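Local structure of ABC sugar transporter, periplasmic sugar binding protein (Legionella pneumophila subsp. pneumophila, 3ROT) at residues P48-F53 / A66-S71; Q174-V179 / G204-H209; L113-K118 / Y222-T227; S20-A25 / L36-P41; A130-V135 / K180-I185. The protein probably binds a sugar in the periplasm and hands it to the membrane components of an ABC transporter for uptake. All blocks are in the same frame, centred on the assembly; numbering follows the deposited sequence.

Contact 1 (P48-F53 / A66-S71)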
# COMPACT_ATOMS: atom_id res chain seq x y z
N PRO A 48 -0.46 13.10 -15.72
CA PRO A 48 -0.04 14.49 -15.87
C PRO A 48 1.13 14.85 -14.94
O PRO A 48 2.04 15.59 -15.32
CB PRO A 48 -1.32 15.27 -15.57
CG PRO A 48 -2.10 14.34 -14.67
CD PRO A 48 -1.87 13.01 -15.32
N LYS A 49 1.11 14.32 -13.72
CA LYS A 49 2.18 14.57 -12.77
C LYS A 49 3.49 13.99 -13.32
O LYS A 49 4.54 14.64 -13.27
CB LYS A 49 1.85 13.92 -11.43
CG LYS A 49 2.85 14.21 -10.34
CD LYS A 49 3.05 15.70 -10.16
CE LYS A 49 3.55 16.01 -8.76
NZ LYS A 49 2.57 15.52 -7.74
N GLN A 50 3.41 12.77 -13.84
CA GLN A 50 4.59 12.12 -14.41
C GLN A 50 5.10 12.92 -15.60
O GLN A 50 6.31 13.05 -15.79
CB GLN A 50 4.27 10.68 -14.85
CG GLN A 50 5.35 10.08 -15.75
CD GLN A 50 5.15 8.60 -16.03
OE1 GLN A 50 4.02 8.11 -16.06
NE2 GLN A 50 6.25 7.89 -16.25
N VAL A 51 4.19 13.45 -16.41
CA VAL A 51 4.58 14.24 -17.57
C VAL A 51 5.36 15.47 -17.09
O VAL A 51 6.38 15.83 -17.68
CB VAL A 51 3.34 14.70 -18.39
CG1 VAL A 51 3.74 15.78 -19.38
CG2 VAL A 51 2.74 13.51 -19.12
N GLN A 52 4.90 16.09 -16.01
CA GLN A 52 5.60 17.25 -15.47
C GLN A 52 6.98 16.83 -14.97
O GLN A 52 7.96 17.54 -15.16
CB GLN A 52 4.77 17.87 -14.35
CG GLN A 52 5.40 19.12 -13.75
CD GLN A 52 5.93 20.07 -14.81
OE1 GLN A 52 5.24 20.39 -15.78
NE2 GLN A 52 7.17 20.52 -14.63
N PHE A 53 7.06 15.67 -14.32
CA PHE A 53 8.34 15.16 -13.83
C PHE A 53 9.35 15.05 -14.98
O PHE A 53 10.49 15.51 -14.88
CB PHE A 53 8.17 13.78 -13.18
CG PHE A 53 7.63 13.83 -11.78
CD1 PHE A 53 8.21 14.66 -10.82
CD2 PHE A 53 6.57 13.01 -11.40
CE1 PHE A 53 7.74 14.67 -9.51
CE2 PHE A 53 6.10 13.01 -10.10
CZ PHE A 53 6.69 13.84 -9.15
N ALA A 66 15.20 7.03 -17.68
CA ALA A 66 14.51 5.76 -17.86
C ALA A 66 13.11 6.13 -17.40
O ALA A 66 12.95 6.80 -16.38
CB ALA A 66 15.11 4.68 -16.98
N THR A 67 12.10 5.73 -18.16
CA THR A 67 10.74 6.08 -17.78
C THR A 67 9.71 5.08 -18.30
O THR A 67 9.94 4.39 -19.29
CB THR A 67 10.36 7.50 -18.29
OG1 THR A 67 9.08 7.88 -17.76
CG2 THR A 67 10.30 7.55 -19.80
N THR A 68 8.59 4.98 -17.60
CA THR A 68 7.51 4.11 -18.03
C THR A 68 6.70 4.99 -18.99
O THR A 68 6.78 6.22 -18.92
CB THR A 68 6.61 3.69 -16.84
OG1 THR A 68 5.92 4.83 -16.34
CG2 THR A 68 7.45 3.10 -15.71
N ILE A 69 5.96 4.38 -19.90
CA ILE A 69 5.16 5.15 -20.84
C ILE A 69 3.82 4.41 -20.95
O ILE A 69 3.57 3.70 -21.92
CB ILE A 69 5.86 5.22 -22.22
CG1 ILE A 69 7.34 5.60 -22.03
CG2 ILE A 69 5.16 6.25 -23.12
CD1 ILE A 69 8.16 5.71 -23.33
N PRO A 70 2.95 4.57 -19.93
CA PRO A 70 1.63 3.95 -19.83
C PRO A 70 0.52 4.57 -20.67
O PRO A 70 -0.65 4.23 -20.49
CB PRO A 70 1.32 4.02 -18.35
CG PRO A 70 1.88 5.36 -17.99
CD PRO A 70 3.22 5.38 -18.72
N SER A 71 0.87 5.49 -21.56
CA SER A 71 -0.12 6.15 -22.41
C SER A 71 0.44 6.36 -23.82
O SER A 71 1.62 6.66 -23.99
CB SER A 71 -0.50 7.51 -21.82
OG SER A 71 -1.39 8.22 -22.68
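Q50 reaches from its helix to the chain at the end of strand 64-67, where its amide nitrogen NE2 donates a hydrogen bond to T68 OG1. The bond is 3.1 Å long and nearly straight, with an N-H...O angle of 165°, and the hydroxyl lies close to the plane of the amide, as a well-aimed amide N-H requires. The other end of the same amide meets carbon: Q50 OE1 rests 3.9 Å from P70 CD, is buried, and has no polar partner in the model. A glutamine suits this place because it is long enough to bridge the gap between the backbones. With CG anti to the backbone N (chi1 166°) and the rest of the chain extended, it crosses that gap almost as a straight rod. The second shell fixes the target. T68 OG1 is also hydrogen-bonded to H11 ND1, so one small hydroxyl ties the glutamine and the histidine together, while T67 OG1 is hydrogen-bonded to I9 O on the adjoining strand. F75 packs against both Q50 and P70. A glycerol, probably from the crystallisation liquor, lies about 6 Å from the side chain of T68. The arrangement joins the early turns of helix 47-59 to the C-terminal end of strand 64-67 in a parallel alpha/beta fold, the end at which periplasmic binding proteins of this family build their ligand cleft.

Contact 2 (Q174-V179 / G204-H209)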
# COMPACT_ATOMS: atom_id res chain seq x y z
N GLN A 174 -12.91 -0.48 -2.20
CA GLN A 174 -13.69 -0.60 -3.42
C GLN A 174 -13.42 -1.90 -4.16
O GLN A 174 -14.35 -2.52 -4.68
CB GLN A 174 -13.42 0.59 -4.34
CG GLN A 174 -13.85 1.92 -3.74
CD GLN A 174 -13.94 3.01 -4.78
OE1 GLN A 174 -12.98 3.29 -5.49
NE2 GLN A 174 -15.11 3.64 -4.86
N VAL A 175 -12.16 -2.32 -4.20
CA VAL A 175 -11.82 -3.57 -4.88
C VAL A 175 -12.61 -4.72 -4.25
O VAL A 175 -13.20 -5.55 -4.94
CB VAL A 175 -10.31 -3.89 -4.77
CG1 VAL A 175 -10.01 -5.24 -5.38
CG2 VAL A 175 -9.49 -2.80 -5.47
N GLN A 176 -12.61 -4.77 -2.92
CA GLN A 176 -13.34 -5.83 -2.22
C GLN A 176 -14.84 -5.75 -2.50
O GLN A 176 -15.48 -6.76 -2.80
CB GLN A 176 -13.09 -5.72 -0.72
CG GLN A 176 -11.64 -5.84 -0.32
CD GLN A 176 -11.46 -5.82 1.18
OE1 GLN A 176 -12.16 -5.09 1.88
NE2 GLN A 176 -10.50 -6.59 1.69
N SER A 177 -15.39 -4.55 -2.42
CA SER A 177 -16.81 -4.33 -2.66
C SER A 177 -17.24 -4.85 -4.02
O SER A 177 -18.15 -5.69 -4.12
CB SER A 177 -17.13 -2.85 -2.56
OG SER A 177 -16.91 -2.38 -1.24
N ARG A 178 -16.58 -4.36 -5.06
CA ARG A 178 -16.88 -4.73 -6.43
C ARG A 178 -16.69 -6.22 -6.71
O ARG A 178 -17.43 -6.79 -7.51
CB ARG A 178 -16.04 -3.87 -7.38
CG ARG A 178 -16.27 -2.36 -7.17
CD ARG A 178 -15.42 -1.51 -8.10
NE ARG A 178 -15.62 -0.08 -7.87
CZ ARG A 178 -14.94 0.89 -8.48
NH1 ARG A 178 -14.01 0.61 -9.38
NH2 ARG A 178 -15.20 2.16 -8.20
N VAL A 179 -15.72 -6.84 -6.06
CA VAL A 179 -15.48 -8.27 -6.25
C VAL A 179 -16.60 -9.08 -5.61
O VAL A 179 -17.13 -10.01 -6.22
CB VAL A 179 -14.14 -8.70 -5.64
CG1 VAL A 179 -13.98 -10.21 -5.72
CG2 VAL A 179 -13.00 -8.02 -6.37
N GLY A 204 -6.56 -10.67 -1.40
CA GLY A 204 -5.90 -11.60 -0.50
C GLY A 204 -6.33 -11.51 0.96
O GLY A 204 -6.27 -12.49 1.71
N GLN A 205 -6.76 -10.33 1.37
CA GLN A 205 -7.20 -10.16 2.75
C GLN A 205 -8.48 -10.96 2.98
O GLN A 205 -8.66 -11.54 4.04
CB GLN A 205 -7.41 -8.68 3.06
CG GLN A 205 -7.64 -8.40 4.53
CD GLN A 205 -7.70 -6.92 4.83
OE1 GLN A 205 -8.48 -6.19 4.21
NE2 GLN A 205 -6.88 -6.47 5.77
N MSE A 206 -9.35 -11.00 1.97
CA MSE A 206 -10.60 -11.75 2.08
C MSE A 206 -10.33 -13.26 2.03
O MSE A 206 -11.00 -14.04 2.71
CB MSE A 206 -11.56 -11.36 0.95
CG MSE A 206 -11.84 -9.88 0.88
SE MSE A 206 -13.45 -9.46 -0.16
CE MSE A 206 -12.81 -9.95 -1.90
N LEU A 207 -9.35 -13.66 1.21
CA LEU A 207 -8.98 -15.07 1.09
C LEU A 207 -8.40 -15.59 2.40
O LEU A 207 -8.48 -16.78 2.70
CB LEU A 207 -7.95 -15.26 -0.02
CG LEU A 207 -8.36 -14.89 -1.45
CD1 LEU A 207 -7.11 -14.94 -2.33
CD2 LEU A 207 -9.45 -15.83 -1.97
N LEU A 208 -7.81 -14.69 3.18
CA LEU A 208 -7.21 -15.05 4.47
C LEU A 208 -8.24 -15.06 5.61
O LEU A 208 -8.05 -15.75 6.61
CB LEU A 208 -6.07 -14.07 4.80
CG LEU A 208 -4.75 -14.17 4.01
CD1 LEU A 208 -3.88 -12.94 4.30
CD2 LEU A 208 -4.01 -15.44 4.41
N HIS A 209 -9.31 -14.30 5.46
CA HIS A 209 -10.37 -14.24 6.47
C HIS A 209 -11.71 -14.26 5.75
O HIS A 209 -12.47 -13.30 5.78
CB HIS A 209 -10.23 -12.97 7.31
CG HIS A 209 -8.95 -12.93 8.10
ND1 HIS A 209 -7.78 -12.43 7.58
CD2 HIS A 209 -8.66 -13.38 9.34
CE1 HIS A 209 -6.81 -12.57 8.48
NE2 HIS A 209 -7.32 -13.15 9.55
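The amides of Q176 and Q205 meet with their planes 49° apart, and Q176 NE2 donates to Q205 OE1. The donor lies in the carbonyl plane of Q205, on a lone pair, whereas the acceptor is tilted from the plane of the Q176 amide; the bond is long at 3.3 Å and bent, with an N-H...O angle of 138°. Stronger partners share the work: Q176 NE2 also bonds P202 O, while Q205 OE1 and NE2 bond T19 OG1 and P16 O of the second subunit. Glutamine, with a donor and an acceptor on one head, suits such a junction. Below the amides the contact turns apolar. M206, present as selenomethionine, runs past Q176 in the opposite direction, so that its CG lies 3.6 Å from Q176 NE2 and its SE 3.8 Å from Q176 CB. A bend at the last torsion (chi3 -69°) then brings M206 CE to within 4.0 Å of V179 CG1. This long, flexible side chain fills the space between helix segments whose axes are 11.0 Å apart. Y213 of helix 210-213 packs on Q176, Q205 and M206, and F215 lies against V179, so helices 172-185 and 197-208, which precede and follow strand 191-194, are joined beside the subunit interface.

Contact 3 (L113-K118 / Y222-T227); sequences LLAGKK and YSFDKT
F224 meets helix 112-126 edge-on, at a place where the helix presents hardly any side chain: the rim of the phenyl ring faces A115 and G116. This is helix-on-sheet packing in a parallel alpha/beta lobe, with F224 closing strand 220-224 of a five-stranded sheet, and it joins parts of the chain more than a hundred residues apart. The small residues suit their place. A115 offers a single methyl and G116 bare backbone, so the ring can come up to the helix without meeting a bulky chain. F224 CE1 lies 3.9 Å from A115 CB, with the methyl near the ring plane. The first torsion, with CG anti to the carbonyl carbon (chi1 -75°), aims the ring at the helix. No hydrogen bond crosses this small contact, and L119, M243 and R148 add to the packing round the ring.

Beyond F224 the chain leaves the strand sharply. D225 takes a positive phi, K226 is the centre of an inverse gamma turn, and T227 occupies the N-cap position of the next helix. D225 OD1 is hydrogen-bonded to Q245 NE2 and D225 OD2 to a bound glycerol, probably from the crystallisation liquor, consistent with a polar pocket at this end of the sheet. On the helix side, the closest approach of G116 is its CA, 4.2 Å from F224 CZ.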
# COMPACT_ATOMS: atom_id res chain seq x y z
N LEU A 113 1.46 -8.57 -23.73
CA LEU A 113 0.50 -9.41 -24.43
C LEU A 113 0.86 -10.87 -24.22
O LEU A 113 0.02 -11.66 -23.79
CB LEU A 113 0.52 -9.10 -25.93
CG LEU A 113 -0.43 -9.93 -26.80
CD1 LEU A 113 -1.88 -9.71 -26.36
CD2 LEU A 113 -0.24 -9.53 -28.27
N LEU A 114 2.10 -11.22 -24.52
CA LEU A 114 2.54 -12.60 -24.37
C LEU A 114 2.44 -13.07 -22.93
O LEU A 114 2.05 -14.21 -22.67
CB LEU A 114 3.97 -12.76 -24.90
CG LEU A 114 4.60 -14.15 -24.78
CD1 LEU A 114 3.69 -15.19 -25.44
CD2 LEU A 114 5.98 -14.15 -25.43
N ALA A 115 2.79 -12.21 -21.97
CA ALA A 115 2.70 -12.57 -20.56
C ALA A 115 1.26 -12.91 -20.19
O ALA A 115 1.00 -13.86 -19.45
CB ALA A 115 3.20 -11.41 -19.68
N GLY A 116 0.31 -12.13 -20.71
CA GLY A 116 -1.09 -12.39 -20.44
C GLY A 116 -1.50 -13.74 -20.99
O GLY A 116 -2.14 -14.55 -20.31
N LYS A 117 -1.13 -14.01 -22.24
CA LYS A 117 -1.46 -15.30 -22.86
C LYS A 117 -0.90 -16.43 -22.03
O LYS A 117 -1.58 -17.41 -21.77
CB LYS A 117 -0.87 -15.40 -24.26
CG LYS A 117 -1.43 -14.41 -25.26
CD LYS A 117 -0.85 -14.68 -26.64
CE LYS A 117 -1.38 -13.69 -27.67
NZ LYS A 117 -2.87 -13.68 -27.73
N LYS A 118 0.36 -16.28 -21.62
CA LYS A 118 1.02 -17.28 -20.80
C LYS A 118 0.32 -17.50 -19.46
O LYS A 118 0.22 -18.63 -18.98
CB LYS A 118 2.48 -16.87 -20.58
CG LYS A 118 3.17 -17.64 -19.48
CD LYS A 118 3.43 -19.09 -19.85
CE LYS A 118 4.09 -19.82 -18.68
NZ LYS A 118 5.28 -19.07 -18.16
N TYR A 222 -4.79 -16.01 -9.90
CA TYR A 222 -3.59 -15.81 -10.71
C TYR A 222 -3.23 -14.34 -10.70
O TYR A 222 -4.10 -13.47 -10.68
CB TYR A 222 -3.86 -16.32 -12.13
CG TYR A 222 -4.14 -17.81 -12.13
CD1 TYR A 222 -3.09 -18.72 -12.25
CD2 TYR A 222 -5.42 -18.30 -11.89
CE1 TYR A 222 -3.31 -20.08 -12.13
CE2 TYR A 222 -5.66 -19.68 -11.77
CZ TYR A 222 -4.59 -20.56 -11.89
OH TYR A 222 -4.77 -21.91 -11.77
N SER A 223 -1.94 -14.04 -10.73
CA SER A 223 -1.54 -12.64 -10.69
C SER A 223 -0.20 -12.33 -11.37
O SER A 223 0.43 -13.19 -11.99
CB SER A 223 -1.51 -12.17 -9.22
OG SER A 223 -1.46 -10.76 -9.13
N PHE A 224 0.21 -11.07 -11.23
CA PHE A 224 1.47 -10.58 -11.77
C PHE A 224 2.27 -9.96 -10.63
O PHE A 224 1.72 -9.28 -9.77
CB PHE A 224 1.22 -9.50 -12.82
CG PHE A 224 0.73 -10.02 -14.14
CD1 PHE A 224 1.58 -10.09 -15.23
CD2 PHE A 224 -0.59 -10.44 -14.29
CE1 PHE A 224 1.14 -10.58 -16.46
CE2 PHE A 224 -1.04 -10.93 -15.51
CZ PHE A 224 -0.17 -11.00 -16.60
N ASP A 225 3.57 -10.22 -10.64
CA ASP A 225 4.51 -9.67 -9.67
C ASP A 225 4.53 -10.37 -8.33
O ASP A 225 3.54 -10.36 -7.60
CB ASP A 225 4.24 -8.18 -9.46
CG ASP A 225 4.07 -7.43 -10.77
OD1 ASP A 225 4.80 -7.74 -11.73
OD2 ASP A 225 3.20 -6.53 -10.82
N LYS A 226 5.68 -10.96 -8.02
CA LYS A 226 5.85 -11.69 -6.77
C LYS A 226 6.27 -10.78 -5.62
O LYS A 226 7.42 -10.79 -5.20
CB LYS A 226 6.89 -12.81 -6.95
CG LYS A 226 6.44 -13.93 -7.89
CD LYS A 226 7.45 -15.07 -7.94
CE LYS A 226 6.97 -16.20 -8.84
NZ LYS A 226 7.92 -17.34 -8.90
N THR A 227 5.33 -9.98 -5.14
CA THR A 227 5.57 -9.07 -4.02
C THR A 227 5.54 -9.93 -2.75
O THR A 227 5.06 -11.07 -2.79
CB THR A 227 4.46 -8.01 -3.91
OG1 THR A 227 3.21 -8.66 -3.68
CG2 THR A 227 4.36 -7.19 -5.20

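Contact 4 (S20-A25 / L36-P41)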
# COMPACT_ATOMS: atom_id res chain seq x y z
N SER A 20 11.13 -2.60 -5.73
CA SER A 20 12.05 -3.62 -6.21
C SER A 20 12.76 -3.07 -7.46
O SER A 20 13.96 -3.23 -7.64
CB SER A 20 11.27 -4.89 -6.54
OG SER A 20 12.15 -5.90 -7.02
N LEU A 21 12.00 -2.39 -8.31
CA LEU A 21 12.56 -1.79 -9.51
C LEU A 21 13.54 -0.68 -9.10
O LEU A 21 14.64 -0.57 -9.64
CB LEU A 21 11.45 -1.18 -10.37
CG LEU A 21 11.98 -0.46 -11.61
CD1 LEU A 21 12.31 -1.50 -12.65
CD2 LEU A 21 10.94 0.51 -12.16
N PHE A 22 13.12 0.15 -8.15
CA PHE A 22 13.94 1.25 -7.68
C PHE A 22 15.27 0.79 -7.08
O PHE A 22 16.31 1.40 -7.32
CB PHE A 22 13.18 2.07 -6.62
CG PHE A 22 11.93 2.73 -7.13
CD1 PHE A 22 11.76 3.02 -8.48
CD2 PHE A 22 10.92 3.11 -6.23
CE1 PHE A 22 10.62 3.69 -8.94
CE2 PHE A 22 9.78 3.78 -6.69
CZ PHE A 22 9.63 4.07 -8.05
N GLN A 23 15.23 -0.28 -6.28
CA GLN A 23 16.44 -0.79 -5.66
C GLN A 23 17.44 -1.30 -6.70
O GLN A 23 18.64 -1.08 -6.57
CB GLN A 23 16.10 -1.90 -4.65
CG GLN A 23 17.31 -2.51 -3.98
CD GLN A 23 18.25 -1.48 -3.33
OE1 GLN A 23 19.43 -1.76 -3.12
NE2 GLN A 23 17.72 -0.31 -3.00
N GLY A 24 16.94 -1.96 -7.74
CA GLY A 24 17.82 -2.44 -8.79
C GLY A 24 18.51 -1.27 -9.49
O GLY A 24 19.69 -1.33 -9.82
N ALA A 25 17.75 -0.20 -9.72
CA ALA A 25 18.29 0.98 -10.38
C ALA A 25 19.33 1.66 -9.48
O ALA A 25 20.41 2.04 -9.95
CB ALA A 25 17.16 1.94 -10.70
N LEU A 36 21.56 9.20 -9.29
CA LEU A 36 20.25 8.80 -9.77
C LEU A 36 19.13 9.37 -8.92
O LEU A 36 19.09 9.17 -7.70
CB LEU A 36 20.15 7.28 -9.80
CG LEU A 36 18.77 6.62 -9.94
CD1 LEU A 36 18.91 5.21 -10.46
CD2 LEU A 36 18.07 6.60 -8.60
N GLN A 37 18.23 10.09 -9.57
CA GLN A 37 17.08 10.65 -8.88
C GLN A 37 15.85 9.87 -9.37
O GLN A 37 15.72 9.60 -10.57
CB GLN A 37 16.92 12.14 -9.20
CG GLN A 37 15.81 12.81 -8.41
CD GLN A 37 15.87 14.33 -8.46
OE1 GLN A 37 14.99 15.01 -7.93
NE2 GLN A 37 16.91 14.87 -9.09
N ILE A 38 14.97 9.50 -8.45
CA ILE A 38 13.76 8.76 -8.80
C ILE A 38 12.55 9.66 -8.60
O ILE A 38 12.35 10.22 -7.52
CB ILE A 38 13.62 7.48 -7.92
CG1 ILE A 38 14.83 6.57 -8.14
CG2 ILE A 38 12.32 6.74 -8.26
CD1 ILE A 38 14.76 5.27 -7.40
N LEU A 39 11.75 9.79 -9.65
CA LEU A 39 10.55 10.62 -9.62
C LEU A 39 9.32 9.77 -9.89
O LEU A 39 9.23 9.09 -10.91
CB LEU A 39 10.64 11.73 -10.68
CG LEU A 39 11.82 12.71 -10.55
CD1 LEU A 39 11.77 13.71 -11.69
CD2 LEU A 39 11.75 13.43 -9.20
N ALA A 40 8.36 9.81 -8.97
CA ALA A 40 7.13 9.04 -9.09
C ALA A 40 6.03 9.67 -8.25
O ALA A 40 6.27 10.05 -7.09
CB ALA A 40 7.38 7.59 -8.65
N PRO A 41 4.81 9.80 -8.80
CA PRO A 41 3.67 10.39 -8.09
C PRO A 41 3.42 9.68 -6.77
O PRO A 41 3.58 8.47 -6.66
CB PRO A 41 2.52 10.21 -9.07
CG PRO A 41 3.21 10.26 -10.40
CD PRO A 41 4.41 9.38 -10.16
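F22 and I38 supply a CH-pi interaction at the middle of this helix-to-strand contact. The methyl I38 CG2 sits over one face of the phenyl ring, 3.7 Å from its centroid and 18° off the normal, displaced a little toward the rim, where F22 CE1 is its nearest atom. The two branches of the isoleucine share the aromatic residue: while CG2 takes the ring face, CD1 reaches back to lie 3.7 Å from F22 CB. With CG1 anti to the carbonyl carbon (chi1 -60°), both branches lie on the same side of the ring, CG2 over the face and CD1 by CB and CG, which is why a beta-branched residue suits this position.

The remaining contacts are plain van der Waals packing. L36 CD1 settles 3.7 Å from A25 CB and also lies 3.5 Å from A25 O, so the leucine tip rests against both methyl and backbone of the helix; alanine lets it come that close. At the far end A40 CB approaches F22 CZ obliquely at 4.2 Å. Alternation along the strand, continued one residue past its end, turns L36, I38 and A40 to the helix.

Other residues complete the layer. L8 packs on F22 and A25, I255 on A25 and L36, and N173 of the second subunit touches F22 and I38.

The two segments exchange no hydrogen bond, so the fit is one of shape. Strand 35-39, outermost in its sheet within this chain, is bonded through Q37 and L39 to strand 5-9 and T10 just beyond it. Across these two segments the helix of this beta-alpha-beta unit is seated on the strand by apolar side chains.

Contact 5 (A130-V135 / K180-I185); sequences AKRALV and KSYFKI
L134 and Y182 form the tight part of this contact, in a parallel alpha/beta fold where helix segment 180-185 runs roughly antiparallel to strand segment 132-135, on whose sheet it packs. The methyl L134 CD1 stands over the centre of the tyrosine ring, 3.5 Å from the centroid and only 6° off the normal, a nearly ideal CH-pi approach. Its twin CD2 lies 3.8 Å from Y182 CD2 and 3.9 Å from F183 CE1, meeting the second ring at its edge. A leucine suits this place because its fork serves both aromatics at once; CG anti to the backbone N (chi1 180°) carries the fork toward the helix. F183 is in turn packed among F215 and Y217, and the ring of Y182 is stacked with H186.

Toward the start of the strand the packing gives way to a looser, partly exposed polar margin. Here R132 stretches out along an extended chain that also touches H186 and T189. Its long aliphatic stem carries a donor out to the phenol, which a tyrosine can offer while keeping its ring in the apolar layer. The bond runs from R132 NE to Y182 OH over 3.1 Å, with an N-H...O angle of 149° and the oxygen tilted somewhat out of the guanidinium plane.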
# COMPACT_ATOMS: atom_id res chain seq x y z
N ALA A 130 -11.97 -25.07 -14.61
CA ALA A 130 -12.35 -23.70 -14.98
C ALA A 130 -13.75 -23.59 -15.60
O ALA A 130 -14.07 -24.25 -16.59
CB ALA A 130 -11.31 -23.13 -15.96
N LYS A 131 -14.58 -22.72 -15.01
CA LYS A 131 -15.95 -22.48 -15.47
C LYS A 131 -16.13 -21.03 -15.92
O LYS A 131 -16.65 -20.77 -17.00
CB LYS A 131 -16.94 -22.75 -14.33
CG LYS A 131 -16.95 -24.16 -13.79
CD LYS A 131 -17.57 -25.14 -14.78
CE LYS A 131 -17.66 -26.55 -14.18
NZ LYS A 131 -18.48 -26.57 -12.93
N ARG A 132 -15.71 -20.10 -15.06
CA ARG A 132 -15.85 -18.68 -15.34
C ARG A 132 -14.71 -17.90 -14.66
O ARG A 132 -14.43 -18.10 -13.48
CB ARG A 132 -17.19 -18.20 -14.80
CG ARG A 132 -17.56 -16.78 -15.16
CD ARG A 132 -18.81 -16.34 -14.40
NE ARG A 132 -19.44 -15.17 -15.00
CZ ARG A 132 -20.17 -15.20 -16.12
NH1 ARG A 132 -20.38 -16.35 -16.75
NH2 ARG A 132 -20.70 -14.09 -16.60
N ALA A 133 -14.07 -17.01 -15.42
CA ALA A 133 -12.97 -16.21 -14.91
C ALA A 133 -13.30 -14.74 -14.81
O ALA A 133 -14.07 -14.21 -15.61
CB ALA A 133 -11.74 -16.38 -15.79
N LEU A 134 -12.71 -14.09 -13.82
CA LEU A 134 -12.91 -12.67 -13.61
C LEU A 134 -11.54 -12.00 -13.68
O LEU A 134 -10.59 -12.45 -13.03
CB LEU A 134 -13.55 -12.44 -12.24
CG LEU A 134 -13.85 -11.02 -11.79
CD1 LEU A 134 -14.94 -10.41 -12.66
CD2 LEU A 134 -14.27 -11.04 -10.31
N VAL A 135 -11.42 -10.95 -14.49
CA VAL A 135 -10.17 -10.22 -14.64
C VAL A 135 -10.29 -8.87 -13.95
O VAL A 135 -11.12 -8.03 -14.34
CB VAL A 135 -9.83 -9.97 -16.13
CG1 VAL A 135 -8.54 -9.14 -16.23
CG2 VAL A 135 -9.66 -11.30 -16.85
N LYS A 180 -16.96 -8.71 -4.39
CA LYS A 180 -18.03 -9.41 -3.68
C LYS A 180 -19.35 -9.29 -4.44
O LYS A 180 -20.08 -10.26 -4.55
CB LYS A 180 -18.17 -8.85 -2.27
CG LYS A 180 -16.94 -9.12 -1.43
CD LYS A 180 -16.92 -8.31 -0.14
CE LYS A 180 -17.99 -8.77 0.83
NZ LYS A 180 -17.82 -8.06 2.13
N SER A 181 -19.63 -8.11 -4.98
CA SER A 181 -20.87 -7.90 -5.73
C SER A 181 -20.93 -8.84 -6.92
O SER A 181 -21.98 -9.41 -7.22
CB SER A 181 -20.97 -6.45 -6.22
OG SER A 181 -21.07 -5.55 -5.13
N TYR A 182 -19.80 -8.99 -7.62
CA TYR A 182 -19.75 -9.85 -8.79
C TYR A 182 -20.00 -11.32 -8.43
O TYR A 182 -20.74 -12.01 -9.13
CB TYR A 182 -18.39 -9.73 -9.48
CG TYR A 182 -18.36 -10.40 -10.84
CD1 TYR A 182 -18.74 -9.71 -11.99
CD2 TYR A 182 -17.99 -11.74 -10.97
CE1 TYR A 182 -18.76 -10.33 -13.23
CE2 TYR A 182 -18.01 -12.37 -12.21
CZ TYR A 182 -18.39 -11.66 -13.33
OH TYR A 182 -18.42 -12.29 -14.56
N PHE A 183 -19.38 -11.80 -7.36
CA PHE A 183 -19.58 -13.18 -6.97
C PHE A 183 -21.02 -13.46 -6.51
O PHE A 183 -21.51 -14.58 -6.66
CB PHE A 183 -18.58 -13.59 -5.88
CG PHE A 183 -17.27 -14.08 -6.43
CD1 PHE A 183 -16.41 -13.21 -7.09
CD2 PHE A 183 -16.93 -15.42 -6.34
CE1 PHE A 183 -15.22 -13.68 -7.65
CE2 PHE A 183 -15.75 -15.90 -6.89
CZ PHE A 183 -14.89 -15.02 -7.55
N LYS A 184 -21.68 -12.44 -5.97
CA LYS A 184 -23.06 -12.59 -5.52
C LYS A 184 -23.92 -12.84 -6.75
O LYS A 184 -24.95 -13.51 -6.67
CB LYS A 184 -23.54 -11.32 -4.81
CG LYS A 184 -22.75 -10.98 -3.55
CD LYS A 184 -23.02 -9.55 -3.09
CE LYS A 184 -21.97 -9.07 -2.09
NZ LYS A 184 -22.08 -7.61 -1.79
N ILE A 185 -23.49 -12.30 -7.89
CA ILE A 185 -24.22 -12.46 -9.13
C ILE A 185 -23.74 -13.67 -9.92
O ILE A 185 -24.54 -14.34 -10.59
CB ILE A 185 -24.10 -11.19 -10.00
CG1 ILE A 185 -24.64 -9.99 -9.24
CG2 ILE A 185 -24.87 -11.37 -11.30
CD1 ILE A 185 -24.49 -8.67 -9.96

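From the N terminus, contact 4 closes first, tying helix 16-32 to strand 35-39. Contact 1 follows in series, joining the next helix to strand 64-67 of the same sheet; the two touch where F53 packs on L39 and P41. The other three lie in the second lobe, contacts 3 and 5 on its sheet and contact 2 between two of its helices. Contact 3 opens at 113-118 and closes last, at 222-227, and contacts 5 and 2 both fall within that span. Contact 5 opens at 130-135; contact 2 opens at 174-179, before contact 5 closes at 180-185, and itself closes at 204-209, so these two cross, sharing helix 172-185 and touching through M206 and K180. Contacts 2 and 4 both reach the second subunit.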